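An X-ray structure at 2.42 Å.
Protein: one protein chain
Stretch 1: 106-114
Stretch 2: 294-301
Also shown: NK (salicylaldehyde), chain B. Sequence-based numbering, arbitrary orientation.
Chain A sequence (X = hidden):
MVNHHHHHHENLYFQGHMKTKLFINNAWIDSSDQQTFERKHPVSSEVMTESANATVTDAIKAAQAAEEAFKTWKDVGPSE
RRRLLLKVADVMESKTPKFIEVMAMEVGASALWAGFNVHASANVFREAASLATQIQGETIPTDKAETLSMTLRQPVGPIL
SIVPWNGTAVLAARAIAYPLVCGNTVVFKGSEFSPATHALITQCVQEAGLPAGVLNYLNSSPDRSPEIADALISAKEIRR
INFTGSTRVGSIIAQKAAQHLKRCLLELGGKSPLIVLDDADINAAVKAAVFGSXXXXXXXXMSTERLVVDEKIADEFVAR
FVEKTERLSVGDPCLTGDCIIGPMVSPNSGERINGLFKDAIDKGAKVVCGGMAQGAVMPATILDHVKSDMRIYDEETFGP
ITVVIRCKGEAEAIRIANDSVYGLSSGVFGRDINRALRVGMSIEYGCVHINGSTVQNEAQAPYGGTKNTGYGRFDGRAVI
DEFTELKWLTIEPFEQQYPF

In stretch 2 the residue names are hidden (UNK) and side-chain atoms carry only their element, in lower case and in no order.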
# COMPACT_ATOMS: atom_id res chain seq x y z
N GLU A 106 33.31 -7.68 2.95
CA GLU A 106 32.53 -6.96 1.95
C GLU A 106 32.03 -5.60 2.42
O GLU A 106 32.10 -4.63 1.67
CB GLU A 106 31.34 -7.79 1.47
CG GLU A 106 31.74 -9.03 0.69
CD GLU A 106 30.59 -9.57 -0.12
OE1 GLU A 106 29.49 -9.76 0.44
OE2 GLU A 106 30.79 -9.80 -1.33
N VAL A 107 31.51 -5.53 3.64
CA VAL A 107 30.82 -4.33 4.09
C VAL A 107 31.37 -3.78 5.41
O VAL A 107 30.69 -3.00 6.09
CB VAL A 107 29.29 -4.54 4.19
CG1 VAL A 107 28.74 -5.07 2.87
CG2 VAL A 107 28.94 -5.49 5.33
N GLY A 108 32.59 -4.18 5.75
CA GLY A 108 33.27 -3.68 6.93
C GLY A 108 32.49 -3.86 8.23
O GLY A 108 32.54 -3.01 9.12
N ALA A 109 31.77 -4.97 8.34
CA ALA A 109 30.98 -5.25 9.52
C ALA A 109 31.84 -5.91 10.59
O ALA A 109 32.56 -6.86 10.31
CB ALA A 109 29.81 -6.15 9.17
N SER A 110 31.75 -5.40 11.81
CA SER A 110 32.39 -6.03 12.96
C SER A 110 31.69 -7.35 13.27
O SER A 110 30.57 -7.58 12.82
CB SER A 110 32.32 -5.12 14.18
OG SER A 110 30.97 -4.90 14.56
N ALA A 111 32.36 -8.20 14.04
CA ALA A 111 31.77 -9.48 14.43
C ALA A 111 30.44 -9.27 15.17
O ALA A 111 29.53 -10.09 15.08
CB ALA A 111 32.74 -10.27 15.28
N LEU A 112 30.35 -8.18 15.92
CA LEU A 112 29.13 -7.84 16.63
C LEU A 112 27.96 -7.74 15.65
O LEU A 112 26.95 -8.44 15.80
CB LEU A 112 29.30 -6.52 17.39
CG LEU A 112 28.05 -5.96 18.08
CD1 LEU A 112 27.58 -6.88 19.20
CD2 LEU A 112 28.32 -4.57 18.61
N TRP A 113 28.10 -6.89 14.63
CA TRP A 113 27.04 -6.61 13.67
C TRP A 113 26.77 -7.81 12.76
O TRP A 113 25.62 -8.09 12.40
CB TRP A 113 27.40 -5.37 12.84
CG TRP A 113 26.43 -5.00 11.74
CD1 TRP A 113 26.68 -4.98 10.40
CD2 TRP A 113 25.06 -4.58 11.90
NE1 TRP A 113 25.55 -4.58 9.71
CE2 TRP A 113 24.55 -4.32 10.61
CE3 TRP A 113 24.23 -4.39 13.00
CZ2 TRP A 113 23.24 -3.90 10.40
CZ3 TRP A 113 22.92 -3.96 12.79
CH2 TRP A 113 22.44 -3.72 11.50
N ALA A 114 27.84 -8.51 12.39
CA ALA A 114 27.70 -9.69 11.55
C ALA A 114 26.95 -10.77 12.31
O ALA A 114 25.97 -11.33 11.81
CB ALA A 114 29.07 -10.19 11.11
N UNK A 294 26.48 4.74 16.72
CA UNK A 294 27.72 4.24 16.15
C UNK A 294 27.80 2.75 15.88
O UNK A 294 28.85 2.25 15.48
c UNK A 294 28.84 8.15 18.49
c UNK A 294 29.10 8.94 17.38
c UNK A 294 28.97 6.18 17.14
c UNK A 294 28.89 4.70 17.00
c UNK A 294 29.30 8.34 16.15
c UNK A 294 29.23 6.97 16.03
c UNK A 294 28.77 6.78 18.37
N UNK A 295 26.70 2.04 16.09
CA UNK A 295 26.67 0.64 15.69
C UNK A 295 26.80 0.59 14.17
O UNK A 295 26.12 1.33 13.46
c UNK A 295 25.13 -1.45 15.72
c UNK A 295 26.26 -2.35 16.16
c UNK A 295 25.37 -0.01 16.16
c UNK A 295 23.82 -1.94 16.28
N UNK A 296 27.71 -0.27 13.68
CA UNK A 296 27.98 -0.42 12.25
C UNK A 296 28.27 0.92 11.57
O UNK A 296 27.84 1.17 10.44
c UNK A 296 27.12 -1.54 10.11
c UNK A 296 28.60 -2.41 8.42
c UNK A 296 28.34 -2.08 9.74
c UNK A 296 26.42 -1.67 7.80
c UNK A 296 27.64 -2.21 7.45
c UNK A 296 26.16 -1.33 9.13
c UNK A 296 26.83 -1.17 11.55
N UNK A 297 28.98 1.79 12.28
CA UNK A 297 29.40 3.07 11.74
C UNK A 297 28.24 3.96 11.31
O UNK A 297 28.35 4.68 10.33
o UNK A 297 31.31 -0.41 11.08
c UNK A 297 31.47 1.95 10.77
n UNK A 297 30.96 0.36 9.01
c UNK A 297 30.31 2.87 10.52
c UNK A 297 31.23 0.53 10.30
N UNK A 298 27.12 3.89 12.03
CA UNK A 298 25.96 4.68 11.68
C UNK A 298 25.45 4.43 10.26
O UNK A 298 24.84 5.30 9.64
N UNK A 299 25.71 3.23 9.76
CA UNK A 299 25.25 2.86 8.43
C UNK A 299 23.95 2.05 8.51
O UNK A 299 23.69 1.19 7.66
c UNK A 299 28.51 2.19 6.44
n UNK A 299 28.87 0.99 6.88
c UNK A 299 26.33 2.09 7.68
o UNK A 299 28.96 2.68 5.40
c UNK A 299 27.50 2.95 7.28
N UNK A 300 23.15 2.32 9.53
CA UNK A 300 21.85 1.68 9.66
C UNK A 300 20.81 2.74 9.35
O UNK A 300 20.98 3.89 9.74
c UNK A 300 22.93 0.44 11.57
c UNK A 300 22.85 -0.11 12.98
c UNK A 300 21.65 1.13 11.09
c UNK A 300 20.46 0.19 11.15
N UNK A 301 19.75 2.37 8.63
CA UNK A 301 18.73 3.36 8.26
C UNK A 301 18.07 3.95 9.50
O UNK A 301 17.57 5.08 9.47
s UNK A 301 18.29 2.32 5.65
c UNK A 301 17.68 2.79 7.30
OAH NK B . 18.15 0.29 8.86
CAD NK B . 18.45 -0.76 8.33
CAA NK B . 18.10 -1.98 9.09
CAC NK B . 16.81 -2.18 9.59
CAG NK B . 16.53 -3.35 10.30
CAI NK B . 17.52 -4.29 10.51
CAE NK B . 18.80 -4.09 10.02
CAB NK B . 19.09 -2.93 9.31
OAF NK B . 20.34 -2.68 8.80
O HOH W 1 30.86 -0.38 5.40
O HOH W 2 31.02 -2.64 12.63

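Position 294 carries seven side-chain carbons, one leading into a ring of six, and no heteroatom. The ring stays out of reach of stretch 1. This is Phe 294, which takes no part in the contact.

Position 295 has four carbons forked at the second, and they pack against Leu 112 and Trp 113. Its CA-to-CB bond points sideways, but the end of the side chain comes nearer. The fork is the pattern of leucine. Leu 295 places CD1 3.9 Å from CD2 of Leu 112 and CG 4.1 Å from CE3 of Trp 113.

At position 296 one carbon again leads into a six-carbon ring, with no hydroxyl oxygen on it, and CA-to-CB points toward stretch 1. The ring lies over one face of the Trp 113 indole, and its edge meets the carbonyl oxygens of Val 107 and Gly 108. The residue is Phe 296. Its ring and the five-membered ring of Trp 113 form an offset stack, with centroids 3.9 Å apart and planes at 14°. CB adds a CH-pi contact 3.8 Å from the centroid of that five-membered ring, while CE1 lies 3.2 Å from O of Val 107.

Position 297 shows three carbons, the third bearing one oxygen and one nitrogen, and the oxygen lies near O of Gly 108. This amide is Gln 297. Its OE1 is 3.5 Å from O of Gly 108, but two acceptors cannot bond directly. Water 2 instead donates to OE1 of Gln 297 (2.7 Å) and accepts from N of Ser 110 (3.0 Å).

Position 298 has no side-chain atoms and a phi of 58°, which favours glycine. Gly 298 makes no contact with stretch 1.

Position 299 repeats the three-carbon amide; its nitrogen approaches O of Val 107 to 4.5 Å, and a water lies between them. The residue is Gln 299. Water 1 accepts from NE2 of Gln 299 (2.8 Å) and lies 2.7 Å from O of Val 107, to which it can donate.

Position 300 has four carbons forked at the first, one arm two carbons long, and a carbon packs against the indole of Trp 113. The branching is that of isoleucine. CD1 of Ile 300 reaches to 3.9 Å from CZ3 of Trp 113.

Position 301 ends in sulfur after a single carbon. Cys 301 does not reach stretch 1; its N makes a weak hydrogen bond of 2.6 Å to OAH of salicylaldehyde.

The contact buries 377 Å² in all and is built around the stacked rings of Trp 113 and Phe 296, with Leu 295 and Ile 300 packing against the indole. No direct hydrogen bond crosses between the stretches. Two waters bridge the glutamine amides and the backbone of stretch 1.

Stretch 2 294-301: FLFQGQIC
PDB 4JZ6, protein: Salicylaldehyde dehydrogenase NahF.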